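Local coordinates for protein peroxisomal acyl-CoA oxidase 1A (Solanum lycopersicum, PDB 2FON) that probably oxidises acyl-CoA esters to 2-enoyl-CoA in peroxisomal fatty-acid beta-oxidation, with FAD as its bound cofactor, at residues V43-G46 with D50-L53; R56-V61 with R109-E114; L402-T407 with G444-L449; V474-R479 with V543-L548. All blocks are in the same frame, centred on the assembly; numbering follows the deposited sequence.

Interaction 1: V43-G46 with D50-L53; sequences VWAG and DFEL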
# COMPACT_ATOMS: atom_id res chain seq x y z
N VAL B 43 19.35 -11.85 20.60
CA VAL B 43 19.28 -10.39 20.48
C VAL B 43 17.88 -9.89 20.04
O VAL B 43 17.32 -8.95 20.62
CB VAL B 43 20.31 -9.82 19.51
CG1 VAL B 43 20.19 -8.28 19.47
CG2 VAL B 43 21.70 -10.24 19.95
N TRP B 44 17.32 -10.55 19.05
CA TRP B 44 16.00 -10.21 18.59
C TRP B 44 15.01 -10.35 19.71
O TRP B 44 14.22 -9.43 19.96
CB TRP B 44 15.58 -11.09 17.43
CG TRP B 44 14.28 -10.67 16.96
CD1 TRP B 44 13.06 -11.24 17.25
CD2 TRP B 44 14.03 -9.52 16.17
NE1 TRP B 44 12.07 -10.51 16.67
CE2 TRP B 44 12.63 -9.45 15.98
CE3 TRP B 44 14.84 -8.56 15.59
CZ2 TRP B 44 12.02 -8.45 15.22
CZ3 TRP B 44 14.23 -7.54 14.83
CH2 TRP B 44 12.82 -7.49 14.66
N ALA B 45 15.03 -11.49 20.39
CA ALA B 45 14.07 -11.68 21.45
C ALA B 45 14.19 -10.61 22.55
O ALA B 45 13.15 -10.30 23.17
CB ALA B 45 14.11 -13.03 22.01
N GLY B 46 15.41 -10.05 22.77
CA GLY B 46 15.66 -9.05 23.83
C GLY B 46 16.46 -9.50 25.09
O GLY B 46 17.18 -8.69 25.69
N ASP B 50 13.33 -13.81 27.57
CA ASP B 50 12.33 -13.51 26.55
C ASP B 50 12.27 -14.60 25.49
O ASP B 50 11.19 -15.08 25.09
CB ASP B 50 12.64 -12.18 25.85
CG ASP B 50 12.40 -10.95 26.76
OD1 ASP B 50 13.33 -10.11 26.85
OD2 ASP B 50 11.28 -10.79 27.35
N PHE B 51 13.46 -14.99 25.05
CA PHE B 51 13.57 -15.98 24.02
C PHE B 51 13.02 -17.35 24.44
O PHE B 51 12.27 -17.96 23.68
CB PHE B 51 15.02 -16.15 23.60
CG PHE B 51 15.21 -17.23 22.60
CD1 PHE B 51 14.76 -17.05 21.31
CD2 PHE B 51 15.79 -18.46 22.99
CE1 PHE B 51 14.91 -18.05 20.40
CE2 PHE B 51 15.95 -19.49 22.10
CZ PHE B 51 15.52 -19.31 20.80
N GLU B 52 13.41 -17.81 25.63
CA GLU B 52 12.88 -19.01 26.21
C GLU B 52 11.34 -19.02 26.18
O GLU B 52 10.72 -20.05 25.90
CB GLU B 52 13.36 -19.14 27.67
CG GLU B 52 13.35 -20.55 28.26
CD GLU B 52 11.95 -21.11 28.62
OE1 GLU B 52 10.97 -20.34 28.89
OE2 GLU B 52 11.83 -22.36 28.68
N LEU B 53 10.74 -17.87 26.47
CA LEU B 53 9.30 -17.73 26.60
C LEU B 53 8.66 -17.62 25.23
O LEU B 53 7.65 -18.28 24.95
CB LEU B 53 8.99 -16.49 27.44
CG LEU B 53 7.55 -16.21 27.89
CD1 LEU B 53 7.59 -15.61 29.29
CD2 LEU B 53 6.78 -15.26 26.90
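The methyl of A45 points at the first turn of the helix that follows and meets F51 there: A45 CB lies 3.6 Å from F51 CB. It reaches the phenylalanine at the edge of the ring, near the ring plane, with the nearest ring atom, F51 CD1, 4.1 Å from A45 CB. The torsion about CA-CB accounts for this approach. F51 CG stands opposite the backbone N (chi1 176°), which turns the ring off to one side and leaves the base of the side chain as the main touching surface. D50 also points across, but it meets backbone: D50 CB sits 3.3 Å from A45 O, and D50 OD1 lies 3.6 Å from G46 C. The join is a tight corner between helices 37-45 and 48-62. G46 is the first residue to leave helical geometry, with a positive phi of 106°, and the next helix starts two residues later. S47 OG is hydrogen-bonded to D50 N, consistent with an N-cap for that helix. No hydrogen bond links 43-46 directly to 50-53, and the 151 Å² they bury lies near the protein surface. W44 and L53 face other neighbours: W44 turns to Y361, F626 and R364, the last a cation-pi pair, while L53 packs on E103, E104 and M107 of helix 102-112.

Interaction 2: R56-V61 with R109-E114; sequences RISKLV and RRYVDE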
# COMPACT_ATOMS: atom_id res chain seq x y z
N ARG B 56 8.89 -21.26 23.58
CA ARG B 56 8.09 -22.35 24.10
C ARG B 56 6.59 -22.09 23.85
O ARG B 56 5.81 -23.03 23.73
CB ARG B 56 8.43 -22.59 25.58
CG ARG B 56 7.34 -23.21 26.47
CD ARG B 56 7.86 -23.43 27.93
NE ARG B 56 8.35 -22.20 28.57
CZ ARG B 56 7.57 -21.26 29.12
NH1 ARG B 56 6.24 -21.40 29.16
NH2 ARG B 56 8.14 -20.18 29.64
N ILE B 57 6.18 -20.82 23.79
CA ILE B 57 4.77 -20.54 23.63
C ILE B 57 4.41 -20.58 22.14
O ILE B 57 3.39 -21.13 21.76
CB ILE B 57 4.41 -19.19 24.23
CG1 ILE B 57 4.75 -19.16 25.71
CG2 ILE B 57 2.95 -18.87 23.95
CD1 ILE B 57 3.87 -20.00 26.57
N SER B 58 5.26 -19.98 21.34
CA SER B 58 5.38 -20.21 19.91
C SER B 58 5.04 -21.61 19.49
O SER B 58 4.09 -21.81 18.75
CB SER B 58 6.83 -20.01 19.51
OG SER B 58 6.94 -18.74 18.98
N LYS B 59 5.86 -22.56 19.92
CA LYS B 59 5.82 -23.89 19.37
C LYS B 59 4.63 -24.62 19.91
O LYS B 59 4.07 -25.54 19.29
CB LYS B 59 7.12 -24.62 19.66
CG LYS B 59 8.00 -24.56 18.44
CD LYS B 59 9.47 -24.61 18.80
CE LYS B 59 10.26 -23.88 17.70
NZ LYS B 59 11.69 -24.27 17.79
N LEU B 60 4.20 -24.15 21.05
CA LEU B 60 3.07 -24.72 21.68
C LEU B 60 1.76 -24.24 21.02
O LEU B 60 0.77 -24.96 21.01
CB LEU B 60 3.14 -24.34 23.13
CG LEU B 60 2.01 -24.86 23.95
CD1 LEU B 60 2.62 -25.34 25.28
CD2 LEU B 60 0.86 -23.77 24.07
N VAL B 61 1.75 -23.03 20.50
CA VAL B 61 0.62 -22.59 19.71
C VAL B 61 0.61 -23.35 18.38
O VAL B 61 -0.42 -23.93 17.97
CB VAL B 61 0.56 -21.06 19.53
CG1 VAL B 61 -0.60 -20.71 18.69
CG2 VAL B 61 0.31 -20.44 20.86
N ARG B 109 -1.74 -15.44 23.06
CA ARG B 109 -2.64 -14.83 22.09
C ARG B 109 -1.88 -14.29 20.88
O ARG B 109 -2.38 -14.41 19.76
CB ARG B 109 -3.58 -13.82 22.72
CG ARG B 109 -4.77 -14.48 23.41
CD ARG B 109 -5.63 -13.50 24.17
NE ARG B 109 -5.31 -13.49 25.60
CZ ARG B 109 -4.69 -12.48 26.22
NH1 ARG B 109 -4.32 -11.41 25.51
NH2 ARG B 109 -4.44 -12.54 27.54
N ARG B 110 -0.66 -13.78 21.07
CA ARG B 110 0.06 -13.25 19.90
C ARG B 110 0.13 -14.34 18.84
O ARG B 110 -0.21 -14.15 17.71
CB ARG B 110 1.45 -12.75 20.28
CG ARG B 110 2.19 -12.07 19.15
CD ARG B 110 3.71 -11.73 19.48
NE ARG B 110 3.96 -10.77 20.58
CZ ARG B 110 3.25 -9.66 20.82
NH1 ARG B 110 2.23 -9.28 20.01
NH2 ARG B 110 3.58 -8.90 21.87
N TYR B 111 0.55 -15.52 19.24
CA TYR B 111 0.84 -16.57 18.30
C TYR B 111 -0.38 -17.29 17.67
O TYR B 111 -0.29 -17.86 16.60
CB TYR B 111 1.86 -17.49 18.95
CG TYR B 111 3.16 -16.76 19.01
CD1 TYR B 111 3.67 -16.26 20.20
CD2 TYR B 111 3.85 -16.50 17.85
CE1 TYR B 111 4.88 -15.52 20.21
CE2 TYR B 111 5.02 -15.78 17.86
CZ TYR B 111 5.54 -15.30 19.03
OH TYR B 111 6.72 -14.61 18.94
N VAL B 112 -1.52 -17.24 18.36
CA VAL B 112 -2.79 -17.59 17.77
C VAL B 112 -3.04 -16.70 16.52
O VAL B 112 -3.66 -17.13 15.56
CB VAL B 112 -3.93 -17.44 18.82
CG1 VAL B 112 -5.31 -17.54 18.16
CG2 VAL B 112 -3.84 -18.49 19.81
N ASP B 113 -2.57 -15.46 16.57
CA ASP B 113 -2.44 -14.58 15.42
C ASP B 113 -3.73 -14.26 14.71
O ASP B 113 -3.80 -14.35 13.51
CB ASP B 113 -1.43 -15.17 14.43
CG ASP B 113 -1.05 -14.21 13.29
OD1 ASP B 113 -0.87 -12.98 13.51
OD2 ASP B 113 -0.87 -14.70 12.16
N GLU B 114 -4.76 -13.84 15.43
CA GLU B 114 -6.04 -13.53 14.82
C GLU B 114 -6.68 -12.36 15.55
O GLU B 114 -6.94 -12.47 16.75
CB GLU B 114 -6.90 -14.78 15.01
CG GLU B 114 -8.39 -14.62 14.78
CD GLU B 114 -9.04 -15.96 14.41
OE1 GLU B 114 -8.35 -17.02 14.61
OE2 GLU B 114 -10.23 -15.94 13.93
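Apolar contact between V61 and Y111 carries most of this helix pairing. V61 points at the other helix and crosses the tyrosine side chain at about a right angle, with V61 CG2 3.8 Å from Y111 CB. Its second methyl works against the backbone: V61 CG1 lies 3.5 Å from Y111 O. The same methyl also touches the next residue, V61 CG1 standing 4.1 Å from V112 CG2, so CG1 spans Y111 and V112 while CG2 stays with Y111. A polar atom over an aromatic face makes the second kind of contact. S58 OG is 3.7 Å from Y111 CE2 and sits above one face of the ring, shifted toward its rim. With Y111 CG opposite its own carbonyl carbon (chi1 -71°), the ring is carried out beside helix 48-62, where the serine can cover it. Hydrogen bonds do not join the two segments, so the 228 Å² buried between them comes from van der Waals contact and the serine oxygen over the ring. The four touching residues are all buried. Ionic links belong to the periphery: R56 pairs with E52 and E104, and beyond the helix end, marked by the positive phi of D113, the carboxylate of D113 pairs with K69 and R317. In the all-helical N-terminal region, helices 48-62 and 102-112 pack against each other here; F67 of a nearby loop packs on both V61 and V112, Y632 meets the Y111 ring edge-to-face, and L108, also on helix 102-112, touches I57, L60 and V61.

Interaction 3: L402-T407 with G444-L449; sequences LTTSAT and GDNVVL. With FAD (flavin-adenine dinucleotide), chain E.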
# COMPACT_ATOMS: atom_id res chain seq x y z
N LEU B 402 6.47 7.36 13.08
CA LEU B 402 7.54 7.04 12.18
C LEU B 402 7.46 5.57 11.85
O LEU B 402 7.43 5.21 10.63
CB LEU B 402 8.87 7.28 12.82
CG LEU B 402 9.85 7.27 11.69
CD1 LEU B 402 9.63 8.52 10.85
CD2 LEU B 402 11.24 7.20 12.23
N THR B 403 7.40 4.74 12.90
CA THR B 403 7.56 3.31 12.68
C THR B 403 6.34 2.69 12.07
O THR B 403 6.48 1.78 11.23
CB THR B 403 7.92 2.53 13.93
OG1 THR B 403 6.89 2.69 14.87
CG2 THR B 403 9.29 2.97 14.55
N THR B 404 5.15 3.18 12.41
CA THR B 404 4.01 2.60 11.74
C THR B 404 3.88 3.00 10.26
O THR B 404 3.32 2.22 9.52
CB THR B 404 2.72 2.80 12.48
OG1 THR B 404 2.49 4.21 12.69
CG2 THR B 404 2.72 2.02 13.81
N SER B 405 4.39 4.14 9.80
CA SER B 405 4.42 4.37 8.34
C SER B 405 5.46 3.54 7.64
O SER B 405 5.24 3.09 6.50
CB SER B 405 4.76 5.79 7.94
OG SER B 405 4.07 6.64 8.76
N ALA B 406 6.63 3.45 8.26
CA ALA B 406 7.69 2.81 7.60
C ALA B 406 7.20 1.39 7.39
O ALA B 406 7.33 0.81 6.26
CB ALA B 406 8.88 2.83 8.43
N THR B 407 6.56 0.84 8.45
CA THR B 407 6.17 -0.55 8.44
C THR B 407 5.04 -0.78 7.43
O THR B 407 5.16 -1.62 6.52
CB THR B 407 5.91 -1.10 9.90
OG1 THR B 407 7.14 -1.06 10.65
CG2 THR B 407 5.32 -2.53 9.92
N GLY B 444 -3.90 7.47 17.78
CA GLY B 444 -3.29 8.61 17.07
C GLY B 444 -3.02 8.45 15.58
O GLY B 444 -2.18 7.62 15.18
N ASP B 445 -3.70 9.24 14.76
CA ASP B 445 -3.36 9.41 13.36
C ASP B 445 -1.89 9.80 13.18
O ASP B 445 -1.44 10.75 13.81
CB ASP B 445 -4.20 10.55 12.83
CG ASP B 445 -4.09 10.70 11.31
OD1 ASP B 445 -3.23 11.49 10.84
OD2 ASP B 445 -4.86 10.00 10.57
N ASN B 446 -1.16 9.11 12.29
CA ASN B 446 0.27 9.33 12.14
C ASN B 446 0.63 10.75 11.85
O ASN B 446 1.54 11.33 12.51
CB ASN B 446 0.85 8.46 11.09
CG ASN B 446 1.11 7.09 11.57
OD1 ASN B 446 0.97 6.82 12.75
ND2 ASN B 446 1.55 6.18 10.66
N VAL B 447 -0.05 11.36 10.90
CA VAL B 447 0.25 12.77 10.63
C VAL B 447 -0.15 13.68 11.79
O VAL B 447 0.55 14.64 12.07
CB VAL B 447 -0.37 13.25 9.27
CG1 VAL B 447 0.02 14.73 8.96
CG2 VAL B 447 0.03 12.28 8.12
N VAL B 448 -1.25 13.41 12.48
CA VAL B 448 -1.61 14.26 13.62
C VAL B 448 -0.61 14.15 14.78
O VAL B 448 -0.30 15.14 15.47
CB VAL B 448 -3.01 13.99 14.09
CG1 VAL B 448 -3.21 14.40 15.55
CG2 VAL B 448 -3.97 14.75 13.21
N LEU B 449 -0.06 12.97 14.96
CA LEU B 449 0.97 12.86 15.94
C LEU B 449 2.21 13.62 15.53
O LEU B 449 2.93 14.16 16.39
CB LEU B 449 1.30 11.41 16.21
CG LEU B 449 0.20 10.66 16.93
CD1 LEU B 449 0.61 9.23 16.94
CD2 LEU B 449 0.07 11.17 18.29
PA FAD E . -9.34 11.79 11.34
O1A FAD E . -8.77 12.47 12.53
O2A FAD E . -10.79 12.12 11.10
O5B FAD E . -8.39 12.13 10.14
C5B FAD E . -8.95 12.20 8.85
C4B FAD E . -7.89 12.85 7.93
O4B FAD E . -7.76 14.19 8.31
C3B FAD E . -6.51 12.22 8.14
O3B FAD E . -5.88 12.34 6.92
C2B FAD E . -5.85 13.10 9.16
O2B FAD E . -4.47 13.22 9.04
C1B FAD E . -6.45 14.43 8.76
N9A FAD E . -6.50 15.31 9.91
C8A FAD E . -7.31 15.20 11.00
N7A FAD E . -6.99 16.19 11.84
C5A FAD E . -6.01 16.94 11.28
C6A FAD E . -5.35 18.10 11.69
N6A FAD E . -5.65 18.69 12.86
N1A FAD E . -4.39 18.64 10.86
C2A FAD E . -4.07 18.03 9.68
N3A FAD E . -4.74 16.90 9.28
C4A FAD E . -5.69 16.37 10.07
N1 FAD E . -11.49 3.40 18.53
C2 FAD E . -11.84 3.06 19.83
O2 FAD E . -12.23 3.95 20.58
N3 FAD E . -11.74 1.74 20.29
C4 FAD E . -11.28 0.77 19.42
O4 FAD E . -11.22 -0.40 19.80
C4X FAD E . -10.93 1.09 18.10
N5 FAD E . -10.50 0.12 17.20
C5X FAD E . -10.18 0.49 15.91
C6 FAD E . -9.79 -0.49 15.03
C7 FAD E . -9.52 -0.14 13.74
C7M FAD E . -9.09 -1.27 12.89
C8 FAD E . -9.63 1.19 13.30
C8M FAD E . -9.30 1.64 11.89
C9 FAD E . -10.01 2.18 14.19
C9A FAD E . -10.29 1.82 15.50
N10 FAD E . -10.72 2.76 16.41
C10 FAD E . -11.05 2.41 17.68
C1' FAD E . -10.84 4.22 16.07
C2' FAD E . -9.37 4.62 15.93
O2' FAD E . -8.72 4.43 17.14
C3' FAD E . -9.04 6.07 15.59
O3' FAD E . -9.37 6.95 16.63
C4' FAD E . -9.62 6.52 14.28
O4' FAD E . -9.08 5.70 13.23
C5' FAD E . -9.17 7.94 14.19
O5' FAD E . -9.29 8.12 12.80
P FAD E . -10.20 9.23 12.15
O1P FAD E . -11.14 8.60 11.18
O2P FAD E . -10.84 10.17 13.15
O3P FAD E . -9.09 10.19 11.48
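N446 reaches across to T404, and its amide makes the one decided hydrogen bond between 402-407 and 444-449: N446 ND2 donates to T404 OG1 over 3.0 Å. At 139° the bond is bent, although T404 OG1 lies close to the amide plane. The hydroxyl is also hydrogen-bonded to K400 O of its own helix, and K400 NZ binds N446 OD1, so both ends of the buried amide are held and its flip is probably fixed. S401 OG bonds N446 O. This compact polar spot contrasts with the looser margin. S405, partly exposed, brings its OG to 3.2 Å from N446 ND2; the same hydroxyl is hydrogen-bonded to S401 O. The backbones stay apart, the nearest CA atoms being those of S405 and N446 at 7.5 Å, and only 115 Å² is buried. On the flank of 444-449 turned from T404, D445 sits at the N-cap: D445 OD1 accepts from V448 N at 3.2 Å through its anti lone pair. The same oxygen accepts from the ribose hydroxyl, FAD O2B lying 2.8 Å from D445 OD1. Replacing D445 by an alanine removes the carboxylate, which would probably leave both V448 N and the ribose hydroxyl without this acceptor and weaken the helix start. V448 CG2 adds apolar contact, 3.6 Å from FAD C5A of the adenine. V447 packs on R352 of the second subunit, and R329 and Q349 of that subunit also bind the cofactor, an FAD site shared between subunits as in the acyl-CoA dehydrogenase and oxidase superfamily.

Interaction 4: V474-R479 with V543-L548; sequences VSYMGR and VAHCQL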
# COMPACT_ATOMS: atom_id res chain seq x y z
N VAL B 474 15.99 15.66 22.93
CA VAL B 474 16.27 16.95 22.31
C VAL B 474 17.44 17.64 22.95
O VAL B 474 17.57 18.87 22.86
CB VAL B 474 15.07 17.92 22.30
CG1 VAL B 474 14.03 17.47 21.29
CG2 VAL B 474 14.50 18.05 23.68
N SER B 475 18.31 16.87 23.58
CA SER B 475 19.47 17.51 24.15
C SER B 475 20.41 18.07 23.04
O SER B 475 21.12 19.04 23.24
CB SER B 475 20.17 16.59 25.12
OG SER B 475 21.38 16.15 24.56
N TYR B 476 20.37 17.48 21.85
CA TYR B 476 21.09 18.05 20.73
C TYR B 476 20.73 19.50 20.43
O TYR B 476 21.60 20.27 20.06
CB TYR B 476 20.97 17.21 19.48
CG TYR B 476 19.61 17.23 18.79
CD1 TYR B 476 19.36 18.08 17.71
CD2 TYR B 476 18.59 16.37 19.19
CE1 TYR B 476 18.16 18.08 17.05
CE2 TYR B 476 17.37 16.37 18.55
CZ TYR B 476 17.16 17.23 17.47
OH TYR B 476 15.94 17.25 16.81
N MET B 477 19.48 19.90 20.61
CA MET B 477 19.10 21.29 20.31
C MET B 477 19.76 22.33 21.21
O MET B 477 19.67 23.55 20.95
CB MET B 477 17.61 21.45 20.38
CG MET B 477 16.91 20.52 19.45
SD MET B 477 15.79 21.54 18.52
CE MET B 477 15.04 20.35 17.39
N GLY B 478 20.42 21.86 22.27
CA GLY B 478 21.22 22.74 23.08
C GLY B 478 22.53 23.08 22.38
O GLY B 478 23.30 23.87 22.89
N ARG B 479 22.80 22.46 21.24
CA ARG B 479 24.07 22.71 20.55
C ARG B 479 23.87 23.25 19.14
O ARG B 479 24.64 22.90 18.25
CB ARG B 479 24.99 21.46 20.55
CG ARG B 479 25.00 20.67 21.88
CD ARG B 479 25.97 19.49 21.94
NE ARG B 479 25.78 18.50 20.88
CZ ARG B 479 24.93 17.47 20.91
NH1 ARG B 479 24.16 17.24 21.95
NH2 ARG B 479 24.87 16.66 19.87
N VAL B 543 9.64 14.45 11.20
CA VAL B 543 10.15 13.19 10.68
C VAL B 543 11.64 13.13 10.90
O VAL B 543 12.13 12.20 11.52
CB VAL B 543 9.72 12.83 9.18
CG1 VAL B 543 10.36 11.51 8.70
CG2 VAL B 543 8.17 12.71 9.04
N ALA B 544 12.36 14.15 10.46
CA ALA B 544 13.83 14.17 10.59
C ALA B 544 14.32 13.89 12.04
O ALA B 544 15.26 13.09 12.27
CB ALA B 544 14.39 15.49 10.06
N HIS B 545 13.66 14.53 13.00
CA HIS B 545 13.89 14.32 14.43
C HIS B 545 13.65 12.88 14.87
O HIS B 545 14.49 12.31 15.56
CB HIS B 545 13.07 15.30 15.27
CG HIS B 545 13.07 15.00 16.74
ND1 HIS B 545 14.17 15.24 17.55
CD2 HIS B 545 12.09 14.52 17.54
CE1 HIS B 545 13.87 14.89 18.79
NE2 HIS B 545 12.62 14.44 18.81
N CYS B 546 12.53 12.31 14.46
CA CYS B 546 12.26 10.92 14.77
C CYS B 546 13.31 9.95 14.20
O CYS B 546 13.76 9.02 14.87
CB CYS B 546 10.86 10.52 14.35
SG CYS B 546 9.57 11.49 15.29
N GLN B 547 13.70 10.20 12.96
CA GLN B 547 14.72 9.43 12.27
C GLN B 547 15.98 9.50 13.07
O GLN B 547 16.70 8.50 13.17
CB GLN B 547 14.92 10.00 10.88
CG GLN B 547 13.83 9.54 9.93
CD GLN B 547 13.93 10.14 8.54
OE1 GLN B 547 14.37 11.25 8.36
NE2 GLN B 547 13.50 9.42 7.58
N LEU B 548 16.23 10.66 13.68
CA LEU B 548 17.43 10.86 14.45
C LEU B 548 17.33 10.05 15.74
O LEU B 548 18.30 9.48 16.22
CB LEU B 548 17.66 12.36 14.74
CG LEU B 548 18.58 12.68 15.93
CD1 LEU B 548 19.99 12.20 15.67
CD2 LEU B 548 18.59 14.13 16.30
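The hydroxyl of Y476 is held by two hydrogen bonds, one to H545 ND1 and one to S510 OG of helix 499-521. The first spans the contact, with Y476 OH 2.8 Å from H545 ND1; either atom could be the donor. The two rings meet rim to rim, neither over the other's face, with planes inclined at 29°. What does lie over the tyrosine is a methyl: L548 CD2 stands 3.6 Å from the centroid of the Y476 ring, a CH-pi contact. It is only 20° off the ring normal, slightly displaced toward the rim at Y476 CE2. M477 CG covers the opposite face, so the ring is clasped between the leucine and its own neighbour in sequence. The tyrosine enters this slot from a stretch of 3-10 turn that includes 476-478, its CG lying between backbone N and carbonyl carbon (chi1 72°). V474 supports the imidazole from another direction, crossing H545 at about a right angle, with V474 CG1 3.6 Å from H545 CE1. A phenylalanine in place of Y476 would probably still lie against L548 but leave H545 ND1 and S510 OG without their shared mate. V474 continues onto F456 and L457, so the loop touches helix 446-462 as well as helices 499-521 and 535-558. A buried hydroxyl bonded to both H545 and S510, with L548 and M477 on the ring faces, implies a directional tie, one that probably helps to set the position of the loop against helix 535-558 as well as filling space.

Interactions 1 and 2 follow each other along helix 48-62: its start folds back on helix 37-45 and its later turns lean on helix 102-112, with centres 14 Å apart. Interaction 3 holds the FAD-binding D445 and V448, and the side chain of N446 is about 7 Å from that of T441, another FAD-binding residue, and about 9 Å from that of E443, the predicted proton acceptor. Interaction 4 lies away from the annotated sites but touches interaction 3: L402 CD1 packs 3.8 Å from V543 CG1, linking helices 389-417 and 535-558. Interactions 2 and 4 occupy opposite sides of the chain's centre, their own centres 38 Å apart.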